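Local structure of DUF1893 domain-containing protein (Thermotoga maritima, 1VK9) at residues A[86-92]-A[105-111]; A[17-22]-A[64-68]; A[71-75]-A[128-134]. The protein is of unknown function but has a cytidine deaminase-like fold, binds zinc in the crystal and appears to be ADP-ribosylated. All coordinates share one frame; numbering follows the deposited sequence.

Contact 1. Residues A[86-92]-A[105-111]. With ZN (zinc ion), chain E.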
# COMPACT_ATOMS: atom_id res chain seq x y z
N HIS A 86 -1.33 -9.08 -3.22
CA HIS A 86 -0.18 -9.00 -2.35
C HIS A 86 0.38 -7.58 -2.36
O HIS A 86 0.34 -6.92 -3.41
CB HIS A 86 0.86 -9.99 -2.82
CG HIS A 86 2.09 -10.07 -1.97
ND1 HIS A 86 2.23 -10.97 -0.94
CD2 HIS A 86 3.27 -9.40 -2.05
CE1 HIS A 86 3.43 -10.83 -0.40
NE2 HIS A 86 4.08 -9.89 -1.05
N ILE A 87 0.86 -7.10 -1.21
CA ILE A 87 1.59 -5.84 -1.15
C ILE A 87 3.01 -6.16 -0.70
O ILE A 87 3.20 -6.83 0.32
CB ILE A 87 0.94 -4.88 -0.15
CG1 ILE A 87 -0.52 -4.64 -0.51
CG2 ILE A 87 1.70 -3.56 -0.08
CD1 ILE A 87 -1.36 -4.16 0.65
N HIS A 88 4.00 -5.72 -1.48
CA HIS A 88 5.40 -5.81 -1.07
C HIS A 88 5.88 -4.43 -0.73
O HIS A 88 5.88 -3.56 -1.59
CB HIS A 88 6.29 -6.39 -2.17
CG HIS A 88 7.74 -6.48 -1.77
ND1 HIS A 88 8.19 -7.35 -0.81
CD2 HIS A 88 8.82 -5.79 -2.18
CE1 HIS A 88 9.50 -7.21 -0.66
NE2 HIS A 88 9.91 -6.27 -1.48
N ALA A 89 6.28 -4.24 0.51
CA ALA A 89 6.75 -2.96 1.02
C ALA A 89 8.26 -3.02 1.20
O ALA A 89 8.77 -3.93 1.87
CB ALA A 89 6.07 -2.65 2.35
N LYS A 90 8.99 -2.08 0.61
CA LYS A 90 10.44 -2.06 0.83
C LYS A 90 10.71 -1.74 2.31
O LYS A 90 11.55 -2.37 2.94
CB LYS A 90 11.14 -1.10 -0.13
CG LYS A 90 12.64 -0.99 0.11
CD LYS A 90 13.31 -0.19 -0.99
CE LYS A 90 14.74 0.12 -0.61
NZ LYS A 90 15.61 0.02 -1.80
N VAL A 91 9.97 -0.78 2.85
CA VAL A 91 9.94 -0.51 4.28
C VAL A 91 8.48 -0.42 4.71
O VAL A 91 7.69 0.27 4.05
CB VAL A 91 10.59 0.86 4.64
CG1 VAL A 91 10.60 1.05 6.15
CG2 VAL A 91 11.96 0.96 4.14
N ILE A 92 8.14 -1.09 5.81
CA ILE A 92 6.81 -1.00 6.41
C ILE A 92 6.90 -0.55 7.86
O ILE A 92 7.81 -0.94 8.59
CB ILE A 92 6.12 -2.38 6.33
CG1 ILE A 92 4.64 -2.27 6.65
CG2 ILE A 92 6.78 -3.40 7.26
CD1 ILE A 92 3.84 -3.47 6.14
N GLN A 105 -4.50 -9.47 5.01
CA GLN A 105 -3.96 -9.11 3.70
C GLN A 105 -2.60 -9.79 3.54
O GLN A 105 -1.84 -9.89 4.49
CB GLN A 105 -3.80 -7.61 3.60
CG GLN A 105 -2.97 -7.14 2.46
CD GLN A 105 -3.70 -7.19 1.13
OE1 GLN A 105 -4.84 -6.76 1.02
NE2 GLN A 105 -3.04 -7.72 0.10
N SER A 106 -2.30 -10.26 2.33
CA SER A 106 -1.01 -10.90 2.07
C SER A 106 0.01 -9.84 1.75
O SER A 106 -0.21 -8.98 0.90
CB SER A 106 -1.13 -11.88 0.92
OG SER A 106 0.15 -12.18 0.43
N PHE A 107 1.14 -9.86 2.45
CA PHE A 107 2.12 -8.81 2.25
C PHE A 107 3.52 -9.30 2.64
O PHE A 107 3.65 -10.28 3.34
CB PHE A 107 1.72 -7.54 3.02
CG PHE A 107 1.91 -7.66 4.51
CD1 PHE A 107 0.90 -8.22 5.30
CD2 PHE A 107 3.10 -7.23 5.11
CE1 PHE A 107 1.08 -8.36 6.69
CE2 PHE A 107 3.28 -7.37 6.48
CZ PHE A 107 2.26 -7.93 7.28
N SER A 108 4.55 -8.62 2.16
CA SER A 108 5.92 -8.96 2.50
C SER A 108 6.68 -7.66 2.61
O SER A 108 6.20 -6.65 2.09
CB SER A 108 6.54 -9.89 1.44
OG SER A 108 6.46 -9.30 0.16
N TYR A 109 7.84 -7.67 3.28
CA TYR A 109 8.60 -6.45 3.50
C TYR A 109 10.10 -6.67 3.57
O TYR A 109 10.55 -7.78 3.84
CB TYR A 109 8.10 -5.69 4.73
CG TYR A 109 8.15 -6.45 6.05
CD1 TYR A 109 7.05 -7.24 6.45
CD2 TYR A 109 9.26 -6.38 6.91
CE1 TYR A 109 7.06 -7.96 7.63
CE2 TYR A 109 9.28 -7.09 8.12
CZ TYR A 109 8.15 -7.88 8.46
OH TYR A 109 8.08 -8.59 9.63
N ASP A 110 10.90 -5.64 3.31
CA ASP A 110 12.34 -5.79 3.40
C ASP A 110 12.84 -5.32 4.77
O ASP A 110 13.68 -5.97 5.36
CB ASP A 110 13.05 -5.08 2.24
CG ASP A 110 12.60 -5.61 0.88
OD1 ASP A 110 12.44 -6.86 0.77
OD2 ASP A 110 12.35 -4.89 -0.13
N GLU A 111 12.28 -4.23 5.29
CA GLU A 111 12.67 -3.65 6.57
C GLU A 111 11.39 -3.27 7.30
O GLU A 111 10.42 -2.88 6.65
CB GLU A 111 13.57 -2.41 6.38
CG GLU A 111 14.08 -1.86 7.72
CD GLU A 111 14.91 -0.56 7.67
OE1 GLU A 111 15.28 -0.13 6.56
OE2 GLU A 111 15.22 0.02 8.76
ZN ZN E . 11.84 -5.60 -1.76
O HOH W 1 11.77 -3.59 -2.68

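Contact 2. Residues A[17-22]-A[64-68]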
# COMPACT_ATOMS: atom_id res chain seq x y z
N LEU A 17 5.78 -13.29 -10.65
CA LEU A 17 5.18 -12.00 -10.99
C LEU A 17 5.77 -10.94 -10.08
O LEU A 17 6.10 -9.83 -10.51
CB LEU A 17 3.66 -12.05 -10.81
CG LEU A 17 2.76 -11.89 -12.05
CD1 LEU A 17 2.81 -13.13 -12.97
CD2 LEU A 17 1.33 -11.61 -11.61
N LEU A 18 5.91 -11.30 -8.80
CA LEU A 18 6.60 -10.45 -7.86
C LEU A 18 8.00 -10.23 -8.37
O LEU A 18 8.45 -9.10 -8.47
CB LEU A 18 6.62 -11.07 -6.46
CG LEU A 18 7.28 -10.23 -5.37
CD1 LEU A 18 6.71 -8.82 -5.37
CD2 LEU A 18 7.13 -10.89 -4.01
N ARG A 19 8.68 -11.32 -8.72
CA ARG A 19 10.03 -11.26 -9.29
C ARG A 19 10.09 -10.28 -10.46
O ARG A 19 10.99 -9.45 -10.51
CB ARG A 19 10.46 -12.65 -9.76
CG ARG A 19 11.89 -13.05 -9.46
CD ARG A 19 12.29 -14.38 -10.09
NE ARG A 19 13.52 -14.89 -9.50
N SER A 20 9.14 -10.36 -11.38
CA SER A 20 9.08 -9.49 -12.55
C SER A 20 8.79 -8.04 -12.20
O SER A 20 9.36 -7.13 -12.80
CB SER A 20 8.00 -9.98 -13.51
OG SER A 20 8.48 -11.05 -14.30
N ALA A 21 7.89 -7.81 -11.26
CA ALA A 21 7.50 -6.46 -10.89
C ALA A 21 8.66 -5.76 -10.20
O ALA A 21 8.83 -4.55 -10.36
CB ALA A 21 6.27 -6.47 -10.01
N LEU A 22 9.44 -6.52 -9.44
CA LEU A 22 10.56 -5.98 -8.67
C LEU A 22 11.64 -5.50 -9.64
O LEU A 22 12.19 -4.41 -9.47
CB LEU A 22 11.13 -7.02 -7.69
CG LEU A 22 10.35 -7.43 -6.42
CD1 LEU A 22 10.93 -8.69 -5.77
CD2 LEU A 22 10.28 -6.32 -5.39
N SER A 64 -3.84 -8.37 -9.03
CA SER A 64 -2.67 -7.53 -9.16
C SER A 64 -1.87 -7.53 -7.89
O SER A 64 -2.38 -7.89 -6.83
CB SER A 64 -3.09 -6.12 -9.53
OG SER A 64 -3.32 -6.05 -10.92
N LEU A 65 -0.61 -7.14 -8.00
CA LEU A 65 0.19 -6.89 -6.81
C LEU A 65 0.64 -5.43 -6.79
O LEU A 65 0.77 -4.80 -7.85
CB LEU A 65 1.39 -7.84 -6.72
CG LEU A 65 2.41 -7.80 -7.83
CD1 LEU A 65 3.55 -6.91 -7.43
CD2 LEU A 65 2.90 -9.18 -8.05
N VAL A 66 0.86 -4.91 -5.58
CA VAL A 66 1.36 -3.55 -5.40
C VAL A 66 2.73 -3.58 -4.74
O VAL A 66 2.91 -4.27 -3.75
CB VAL A 66 0.41 -2.72 -4.53
CG1 VAL A 66 1.04 -1.37 -4.16
CG2 VAL A 66 -0.94 -2.56 -5.22
N ILE A 67 3.67 -2.82 -5.29
CA ILE A 67 4.95 -2.56 -4.61
C ILE A 67 5.02 -1.11 -4.15
O ILE A 67 4.68 -0.19 -4.90
CB ILE A 67 6.16 -2.90 -5.52
CG1 ILE A 67 6.10 -4.36 -5.97
CG2 ILE A 67 7.49 -2.61 -4.77
CD1 ILE A 67 7.20 -4.75 -6.92
N ASP A 68 5.45 -0.90 -2.93
CA ASP A 68 5.51 0.43 -2.36
C ASP A 68 6.80 0.61 -1.56
O ASP A 68 7.24 -0.30 -0.86
CB ASP A 68 4.27 0.66 -1.49
CG ASP A 68 4.01 2.12 -1.21
OD1 ASP A 68 4.86 2.96 -1.58
OD2 ASP A 68 3.00 2.53 -0.63

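Contact 3. Residues A[71-75]-A[128-134]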
# COMPACT_ATOMS: atom_id res chain seq x y z
N VAL A 71 5.49 1.93 3.45
CA VAL A 71 4.09 1.66 3.76
C VAL A 71 3.78 1.97 5.22
O VAL A 71 4.20 1.24 6.14
CB VAL A 71 3.67 0.24 3.33
CG1 VAL A 71 2.24 -0.06 3.77
CG2 VAL A 71 3.72 0.12 1.84
N GLY A 72 3.08 3.08 5.43
CA GLY A 72 2.61 3.45 6.75
C GLY A 72 1.14 3.09 6.89
O GLY A 72 0.54 2.55 5.96
N LYS A 73 0.56 3.39 8.04
CA LYS A 73 -0.87 3.14 8.26
C LYS A 73 -1.77 3.81 7.21
O LYS A 73 -2.76 3.22 6.73
CB LYS A 73 -1.27 3.60 9.64
CG LYS A 73 -2.26 2.74 10.30
CD LYS A 73 -2.62 3.33 11.64
CE LYS A 73 -3.88 2.71 12.12
NZ LYS A 73 -3.85 2.55 13.55
N ALA A 74 -1.43 5.05 6.86
CA ALA A 74 -2.21 5.76 5.86
C ALA A 74 -2.27 4.97 4.54
O ALA A 74 -3.37 4.64 4.11
CB ALA A 74 -1.70 7.13 5.67
N ALA A 75 -1.11 4.62 3.96
CA ALA A 75 -1.06 3.83 2.71
C ALA A 75 -1.66 2.44 2.87
O ALA A 75 -2.35 1.95 1.97
CB ALA A 75 0.36 3.71 2.20
N GLU A 128 1.29 10.06 9.30
CA GLU A 128 1.32 8.91 10.19
C GLU A 128 0.80 9.29 11.60
O GLU A 128 0.03 8.52 12.20
CB GLU A 128 2.72 8.26 10.19
CG GLU A 128 2.90 7.00 11.05
CD GLU A 128 2.73 5.68 10.30
OE1 GLU A 128 1.69 5.50 9.64
OE2 GLU A 128 3.64 4.80 10.40
N LYS A 129 1.21 10.47 12.10
CA LYS A 129 0.76 10.93 13.41
C LYS A 129 -0.74 11.15 13.38
O LYS A 129 -1.45 10.75 14.31
CB LYS A 129 1.46 12.21 13.88
CG LYS A 129 1.09 12.65 15.32
CD LYS A 129 1.94 13.84 15.82
CE LYS A 129 1.12 14.85 16.66
NZ LYS A 129 1.64 16.23 16.50
N LEU A 130 -1.22 11.78 12.31
CA LEU A 130 -2.65 12.01 12.13
C LEU A 130 -3.47 10.72 12.32
O LEU A 130 -4.43 10.69 13.10
CB LEU A 130 -2.90 12.62 10.75
CG LEU A 130 -4.35 12.94 10.37
CD1 LEU A 130 -5.06 13.83 11.43
CD2 LEU A 130 -4.41 13.55 8.96
N VAL A 131 -3.08 9.64 11.63
CA VAL A 131 -3.90 8.43 11.60
C VAL A 131 -3.48 7.39 12.63
O VAL A 131 -4.10 6.32 12.70
CB VAL A 131 -3.93 7.80 10.19
CG1 VAL A 131 -4.41 8.81 9.16
CG2 VAL A 131 -2.55 7.24 9.80
N LEU A 132 -2.44 7.71 13.42
CA LEU A 132 -1.81 6.72 14.33
C LEU A 132 -2.78 6.10 15.33
O LEU A 132 -2.80 4.89 15.46
CB LEU A 132 -0.59 7.30 15.06
CG LEU A 132 0.16 6.41 16.07
CD1 LEU A 132 1.19 5.48 15.42
CD2 LEU A 132 0.84 7.25 17.15
N GLU A 133 -3.57 6.91 16.04
CA GLU A 133 -4.50 6.32 17.00
C GLU A 133 -5.96 6.10 16.42
O GLU A 133 -6.94 5.93 17.15
CB GLU A 133 -4.37 6.92 18.45
CG GLU A 133 -2.97 6.77 19.15
CD GLU A 133 -2.63 5.43 19.91
OE1 GLU A 133 -3.52 4.73 20.45
OE2 GLU A 133 -1.42 5.07 20.03
N MSE A 134 -6.08 6.05 15.09
CA MSE A 134 -7.33 5.73 14.42
C MSE A 134 -7.39 4.26 14.02
O MSE A 134 -6.39 3.70 13.58
CB MSE A 134 -7.45 6.56 13.18
CG MSE A 134 -7.85 7.98 13.43
SE MSE A 134 -7.95 9.06 11.77
CE MSE A 134 -9.57 8.21 11.00

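Contact 1. Residues A[86-92]-A[105-111]
Gln105 lays CG against Ile87 CD1, 3.8 Å away, and the two side chains cross at about a right angle. Its NE2 bonds to Pro84 O and to Ser106 O. That second carbonyl also accepts Ile87 N, the first rung of a parallel strand pair. Ser106 OG hydrogen-bonds His86 ND1 at 2.8 Å. Phe107 places its CA over a face of the His86 ring, 3.9 Å from the centroid, a CH-pi contact. Its ring goes to the other side of the sheet, where it meets Ile92 CD1 and Met100 of helix 94-102. Ser108 OG has two histidine partners. It lies in the His86 ring plane, 2.7 Å from NE2, and accepts a nearly straight bond (164°) from His88 ND1 at 2.8 Å. A chi1 of 55° sets this hydroxyl between the two imidazoles. Tyr109 turns a ring face to Ile92 CG2, which sits 4.0 Å from the centroid. Asp110 N bonds to Ala89 O. Asp110 OD2 and His88 NE2, the latter at 2.1 Å, both bind the zinc ion, with a water as third ligand. The carboxylate and imidazole planes are 65° apart. Glu111 O accepts Ile92 N at 3.0 Å. This is the strand pair of a beta-alpha-beta unit. Ser108 acts as a second shell: its bond to ND1 is consistent with holding the His88 ring so that NE2 faces the zinc.

Contact 2. Residues A[17-22]-A[64-68]
Helix 17-22 lies over strand 65-68 with their axes 9.6 Å apart at closest approach and their directions 40° apart. No hydrogen bond joins the two, and the contact is made by aliphatic side chains. Leu65 and Ile67 point at the helix, and Val66 between them points away, as expected for a strand.

Leu65 uses both of its branches, and its chi1 of 62° sets the two methyls against the helix. Leu65 CD2 lies against the helix backbone, 3.8 Å from Leu18 N. It also touches Leu17 CB at 4.1 Å. Leu65 CD1 faces further along the helix, 3.8 Å from Ala21 CB, with Leu18 CD1 a little more distant. Ile67 works through a single methyl. Its CD1 ends an extended arm and comes 3.7 Å from Ala21 CB. The same CD1 meets Leu22 CD2 at 3.8 Å, where the two side chains cross at about a right angle. Leu18 CD1 is a looser neighbour of Ile67 CD1. Ala21 CB therefore touches both Leu65 CD1 and Ile67 CD1.

Tyr35 of strand 32-35 touches Leu17 and Ala21, and Val13 touches Leu65. On the other face of the sheet Val66 meets Leu79 of helix 73-82. The strand is thus covered by helices on both faces, consistent with the three-layer alpha/beta/alpha build of cytidine deaminase-like folds. Leu18 and Leu22 also touch His88, and the Leu22 side chain comes within about 4 Å of its zinc. The contact is held by dispersion and burial of methyl groups, and its leucines give the metal site an apolar flank.

Contact 3. Residues A[71-75]-A[128-134]
Glu128 OE1 accepts a hydrogen bond from Lys73 N, 2.9 Å away, using its syn lone pair. The donor belongs to the first residue of helix 73-82, and Gly72 before it is the N-cap. The Lys73 side chain runs along the end of helix 126-132. There NZ donates to Met134 O at 2.8 Å and to Leu132 O at 3.2 Å. It meets the Leu132 carbonyl from above its plane, 45° out. Val131 CG2 packs against Lys73 CB at 3.9 Å and Ala74 N at 3.8 Å.

Further out, Ser93 OG and Val116 N hydrogen-bond Glu128 OE2 and help orient the carboxylate, which a bend at chi2 (95°) brings to the helix start. Ile140 of helix 137-145 packs on Lys73 and on Val131. A bound group of unknown identity, probably from the crystallisation liquor, hydrogen-bonds Glu128 OE1, Ala74 N and Ala75 N.

The contact joins the start of one helix to the end of another. A carboxylate near the helix start and an ammonium group near carbonyls at and just beyond the end of helix 126-132 would each probably be favoured by the helix dipoles.

How the contacts relate
All three contacts are partly buried. Contact 1 lies nearest the centre of the chain, though Lys90, Asp110 and Glu111 at its end are exposed. Contacts 2 and 3 lie on opposite sides of that centre. Contacts 1 and 2 share one sheet: strands 65-68 and 86-93 are neighbours, joined by His88 N to Val66 O and Lys90 N to Asp68 O. Contact 3 reaches the same strand through Val71 N and Val91 O. The chemistry changes with place. Contact 1 combines backbone rungs with a zinc site, contact 2 is purely aliphatic layer packing, and contact 3 uses charged side chains at helix ends.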